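Local structure of protein ACDH-11, isoform b (Caenorhabditis elegans, 4Y9J) at residues Thr449-Phe460 / Ile520-Ile531. The protein belongs to the acyl-CoA dehydrogenase family of flavoproteins and holds flavin-adenine dinucleotide in a four-chain assembly. Numbering follows the deposited sequence.
Sequences TNVLSLDVLRVF and IDSVARHIAFTI. With UCC (S-{(3S,5R,9R)-1-[(2R,3S,4R,5R)-5-(6-amino-9H-purin-9-yl)-4-hydroxy-3-(phosphonooxy)tetrahydrofuran-2-yl]-3,5,9-trihydroxy-8,8-dimethyl-3,5-dioxido-10,14-dioxo-2,4,6-trioxa-11,15-diaza-3lambda~5~,5lambda~5~-diphosphaheptadecan-17-yl} undecanethioate), chain F.
S453 packs on A524 and R525 where two helices of the acyl-CoA dehydrogenase fold cross at 75°, their axes 8.4 Å apart. Helix 449-461 belongs to the C-terminal helical part of the family fold; V451, D455 and R458, turned from the contact, line the UCC pocket, while N450, V451 and L454 touch FAD. The start of helix 524-545, from the additional C-terminal region, lies across it. Small residues allow the close approach: S453 OG sits 3.3 Å from R525 CA, and A528 CB lies beside that hydroxyl. The same OG bonds back to T449 O, which also accepts S453 N from the opposite face of its carbonyl plane.

On one side of this point the contact is polar. R525 runs extended to CD and then bends (chi3 -66°), turning its guanidinium side-on to N450, so that NE and NH2 both grip OD1. The NE bond, 2.8 Å, is the straighter at 152°, while NH2 comes from above the carbonyl plane. T449 CG2 lies over the centre of one guanidinium face, 3.6 Å above it. E416 of the second subunit makes a salt bridge to R525, and T357 of the second subunit is hydrogen-bonded through OG1 to N450 ND2, so the pair is tied into the subunit interface beside the FAD.

Beyond S453 the contact turns apolar. L457 forks over A524, with CD1 3.7 Å from A524 CB and CD2 directed at I527. On the pocket side, R458 binds UCC O12 and OP3 while its NH1 bridges to D455. At the far end, the methyl CD1 of I531 meets the edge of the F460 ring, 3.6 Å from CZ.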
# COMPACT_ATOMS: atom_id res chain seq x y z
N THR B 449 24.78 23.33 5.53
CA THR B 449 25.05 24.64 6.14
C THR B 449 26.54 24.88 6.41
O THR B 449 27.10 25.89 5.96
CB THR B 449 24.26 24.83 7.48
OG1 THR B 449 22.90 24.42 7.28
CG2 THR B 449 24.33 26.29 7.86
N ASN B 450 27.18 23.89 7.02
CA ASN B 450 28.58 24.02 7.33
C ASN B 450 29.51 23.97 6.10
O ASN B 450 30.55 24.64 6.04
CB ASN B 450 28.95 23.00 8.41
CG ASN B 450 28.42 23.42 9.80
OD1 ASN B 450 27.86 24.50 9.96
ND2 ASN B 450 28.57 22.55 10.78
N VAL B 451 29.17 23.11 5.18
CA VAL B 451 29.99 22.92 4.00
C VAL B 451 29.96 24.20 3.20
O VAL B 451 30.97 24.61 2.67
CB VAL B 451 29.52 21.68 3.19
CG1 VAL B 451 30.05 21.65 1.75
CG2 VAL B 451 29.89 20.39 3.95
N LEU B 452 28.80 24.83 3.10
CA LEU B 452 28.73 26.14 2.44
C LEU B 452 29.39 27.25 3.23
O LEU B 452 29.90 28.25 2.63
CB LEU B 452 27.30 26.51 2.06
CG LEU B 452 26.69 25.60 0.98
CD1 LEU B 452 25.32 26.11 0.58
CD2 LEU B 452 27.54 25.45 -0.26
N SER B 453 29.36 27.16 4.54
CA SER B 453 30.11 28.12 5.36
C SER B 453 31.62 28.03 5.07
O SER B 453 32.31 29.03 5.05
CB SER B 453 29.82 27.94 6.86
OG SER B 453 28.47 28.20 7.20
N LEU B 454 32.10 26.82 4.77
CA LEU B 454 33.46 26.62 4.35
C LEU B 454 33.72 27.20 2.95
O LEU B 454 34.83 27.68 2.70
CB LEU B 454 33.81 25.16 4.39
CG LEU B 454 33.90 24.61 5.79
CD1 LEU B 454 34.20 23.15 5.71
CD2 LEU B 454 34.99 25.27 6.58
N ASP B 455 32.72 27.20 2.08
CA ASP B 455 32.82 27.81 0.75
C ASP B 455 32.92 29.30 0.91
O ASP B 455 33.68 29.96 0.17
CB ASP B 455 31.64 27.46 -0.16
CG ASP B 455 31.79 28.03 -1.59
OD1 ASP B 455 32.85 27.77 -2.22
OD2 ASP B 455 30.89 28.74 -2.12
N VAL B 456 32.19 29.85 1.87
CA VAL B 456 32.37 31.27 2.13
C VAL B 456 33.87 31.58 2.44
O VAL B 456 34.46 32.62 1.99
CB VAL B 456 31.45 31.75 3.27
CG1 VAL B 456 31.80 33.17 3.65
CG2 VAL B 456 30.00 31.69 2.84
N LEU B 457 34.47 30.70 3.24
CA LEU B 457 35.90 30.83 3.54
C LEU B 457 36.79 30.60 2.30
O LEU B 457 37.79 31.29 2.10
CB LEU B 457 36.30 29.90 4.68
CG LEU B 457 35.64 30.20 6.03
CD1 LEU B 457 36.34 29.32 7.05
CD2 LEU B 457 35.71 31.68 6.46
N ARG B 458 36.46 29.64 1.44
CA ARG B 458 37.18 29.52 0.18
C ARG B 458 37.09 30.85 -0.61
O ARG B 458 38.09 31.29 -1.25
CB ARG B 458 36.60 28.36 -0.62
CG ARG B 458 37.11 28.24 -2.07
CD ARG B 458 36.15 27.35 -2.87
NE ARG B 458 36.36 25.94 -2.54
CZ ARG B 458 35.49 25.13 -1.93
NH1 ARG B 458 34.26 25.51 -1.57
NH2 ARG B 458 35.88 23.88 -1.68
N VAL B 459 35.92 31.50 -0.58
CA VAL B 459 35.76 32.81 -1.24
C VAL B 459 36.78 33.83 -0.75
O VAL B 459 37.41 34.54 -1.57
CB VAL B 459 34.31 33.36 -1.19
CG1 VAL B 459 34.26 34.71 -1.90
CG2 VAL B 459 33.41 32.41 -1.93
N PHE B 460 36.96 33.92 0.55
CA PHE B 460 37.97 34.86 1.15
C PHE B 460 39.45 34.48 0.91
O PHE B 460 40.33 35.33 0.83
CB PHE B 460 37.71 34.99 2.64
CG PHE B 460 36.44 35.76 2.95
CD1 PHE B 460 36.34 37.09 2.64
CD2 PHE B 460 35.40 35.19 3.58
CE1 PHE B 460 35.21 37.82 2.95
CE2 PHE B 460 34.27 35.92 3.91
CZ PHE B 460 34.16 37.22 3.57
N ILE B 520 39.88 29.33 12.20
CA ILE B 520 38.81 30.11 11.63
C ILE B 520 37.71 29.19 11.13
O ILE B 520 36.54 29.58 11.10
CB ILE B 520 39.33 31.03 10.47
CG1 ILE B 520 38.23 31.97 10.00
CG2 ILE B 520 39.84 30.16 9.31
CD1 ILE B 520 38.73 33.17 9.23
N ASP B 521 38.09 27.99 10.70
CA ASP B 521 37.14 27.00 10.28
C ASP B 521 36.07 26.67 11.36
O ASP B 521 34.94 26.41 11.01
CB ASP B 521 37.84 25.70 9.81
CG ASP B 521 38.85 25.15 10.82
OD1 ASP B 521 39.77 25.88 11.26
OD2 ASP B 521 38.80 23.93 11.08
N SER B 522 36.48 26.71 12.63
CA SER B 522 35.60 26.44 13.78
C SER B 522 34.42 27.37 13.81
O SER B 522 33.28 26.97 14.16
CB SER B 522 36.38 26.55 15.11
OG SER B 522 35.57 25.86 16.04
N VAL B 523 34.65 28.61 13.36
CA VAL B 523 33.63 29.66 13.42
C VAL B 523 33.08 29.99 12.04
O VAL B 523 32.47 31.03 11.84
CB VAL B 523 34.13 30.92 14.15
CG1 VAL B 523 34.38 30.60 15.63
CG2 VAL B 523 35.42 31.47 13.55
N ALA B 524 33.25 29.09 11.08
CA ALA B 524 32.85 29.43 9.69
C ALA B 524 31.33 29.78 9.60
O ALA B 524 30.94 30.68 8.87
CB ALA B 524 33.21 28.31 8.77
N ARG B 525 30.45 29.09 10.36
CA ARG B 525 29.05 29.38 10.28
C ARG B 525 28.70 30.74 10.88
O ARG B 525 27.85 31.46 10.36
CB ARG B 525 28.21 28.21 10.96
CG ARG B 525 26.75 28.46 10.84
CD ARG B 525 25.86 27.50 11.65
NE ARG B 525 25.93 26.15 11.18
CZ ARG B 525 24.92 25.27 11.32
NH1 ARG B 525 23.78 25.63 11.93
NH2 ARG B 525 25.08 24.07 10.86
N HIS B 526 29.34 31.11 11.98
CA HIS B 526 29.12 32.40 12.60
C HIS B 526 29.54 33.55 11.67
O HIS B 526 28.86 34.52 11.57
CB HIS B 526 29.85 32.49 13.93
CG HIS B 526 29.41 31.48 14.94
ND1 HIS B 526 29.74 30.14 14.85
CD2 HIS B 526 28.66 31.61 16.05
CE1 HIS B 526 29.22 29.49 15.89
NE2 HIS B 526 28.55 30.36 16.62
N ILE B 527 30.68 33.39 10.99
CA ILE B 527 31.15 34.35 9.97
C ILE B 527 30.11 34.45 8.85
O ILE B 527 29.64 35.56 8.56
CB ILE B 527 32.54 33.94 9.41
CG1 ILE B 527 33.58 34.03 10.51
CG2 ILE B 527 32.91 34.77 8.17
CD1 ILE B 527 34.96 33.48 10.17
N ALA B 528 29.69 33.31 8.27
CA ALA B 528 28.72 33.32 7.21
C ALA B 528 27.39 33.98 7.60
O ALA B 528 26.84 34.77 6.83
CB ALA B 528 28.53 31.93 6.62
N PHE B 529 26.87 33.66 8.79
CA PHE B 529 25.62 34.24 9.27
C PHE B 529 25.73 35.78 9.49
O PHE B 529 24.78 36.52 9.30
CB PHE B 529 25.25 33.61 10.60
CG PHE B 529 24.47 32.31 10.52
CD1 PHE B 529 24.59 31.41 9.49
CD2 PHE B 529 23.67 31.92 11.64
CE1 PHE B 529 23.83 30.23 9.43
CE2 PHE B 529 22.95 30.71 11.59
CZ PHE B 529 23.02 29.88 10.49
N THR B 530 26.88 36.24 9.98
CA THR B 530 27.08 37.67 10.19
C THR B 530 27.03 38.41 8.88
O THR B 530 26.44 39.46 8.78
CB THR B 530 28.39 37.94 10.92
OG1 THR B 530 28.36 37.25 12.17
CG2 THR B 530 28.57 39.43 11.14
N ILE B 531 27.66 37.84 7.86
CA ILE B 531 27.61 38.39 6.51
C ILE B 531 26.13 38.48 6.04
O ILE B 531 25.64 39.59 5.58
CB ILE B 531 28.50 37.60 5.54
CG1 ILE B 531 29.95 37.81 5.94
CG2 ILE B 531 28.28 38.08 4.08
CD1 ILE B 531 30.97 36.94 5.24
OA1 UCC F . 22.41 17.82 -4.00
CA1 UCC F . 22.32 17.78 -5.29
CA2 UCC F . 21.07 17.84 -6.17
CA3 UCC F . 19.77 18.32 -5.59
CA4 UCC F . 19.00 19.25 -6.57
CA5 UCC F . 18.98 20.68 -6.02
CA6 UCC F . 17.65 21.32 -6.19
CA7 UCC F . 17.63 22.74 -5.64
CA8 UCC F . 16.28 23.10 -6.13
CA9 UCC F . 15.34 23.76 -5.27
C10 UCC F . 14.16 22.96 -4.96
C11 UCC F . 14.29 22.80 -3.45
S UCC F . 23.61 17.61 -6.34
CP1 UCC F . 25.15 17.45 -5.37
CP2 UCC F . 25.50 18.64 -4.52
NP1 UCC F . 26.87 18.57 -3.99
CP3 UCC F . 27.38 19.69 -3.47
OP1 UCC F . 26.75 20.73 -3.30
CP4 UCC F . 28.86 19.68 -3.15
CP5 UCC F . 29.07 20.15 -1.71
NP2 UCC F . 30.52 20.28 -1.59
CP6 UCC F . 31.22 21.34 -1.99
OP2 UCC F . 30.71 22.37 -2.39
CP8 UCC F . 32.72 21.22 -1.79
OP3 UCC F . 33.21 22.46 -1.21
CPB UCC F . 33.55 21.09 -3.04
CP7 UCC F . 33.24 21.99 -4.24
CP9 UCC F . 32.87 19.82 -3.71
CPA UCC F . 34.91 20.39 -2.82
O7 UCC F . 35.60 20.27 -4.10
P2 UCC F . 37.21 20.07 -4.13
O21 UCC F . 37.68 19.90 -5.57
O22 UCC F . 37.55 19.10 -2.99
O6 UCC F . 37.66 21.52 -3.54
P1 UCC F . 38.52 22.66 -4.24
O11 UCC F . 39.91 22.20 -4.64
O12 UCC F . 38.37 23.81 -3.29
O5' UCC F . 37.58 22.93 -5.60
C5' UCC F . 38.13 22.71 -6.92
C4' UCC F . 37.96 23.95 -7.82
C3' UCC F . 38.67 25.17 -7.24
O3' UCC F . 39.06 25.92 -8.36
P3 UCC F . 40.58 26.17 -8.72
O33 UCC F . 40.47 26.91 -10.03
O32 UCC F . 41.13 24.79 -8.99
O31 UCC F . 41.14 26.94 -7.50
C2' UCC F . 37.62 25.94 -6.46
O2' UCC F . 37.78 27.36 -6.46
O4' UCC F . 36.56 24.30 -7.89
C1' UCC F . 36.41 25.60 -7.34
N9 UCC F . 35.09 25.73 -6.70
C4 UCC F . 34.25 26.72 -7.00
N3 UCC F . 34.23 27.73 -7.90
C8 UCC F . 34.60 24.96 -5.70
N7 UCC F . 33.38 25.42 -5.37
C5 UCC F . 33.09 26.49 -6.14
C6 UCC F . 31.94 27.41 -6.33
N6 UCC F . 30.83 27.25 -5.56
N1 UCC F . 32.07 28.43 -7.24
C2 UCC F . 33.19 28.57 -7.99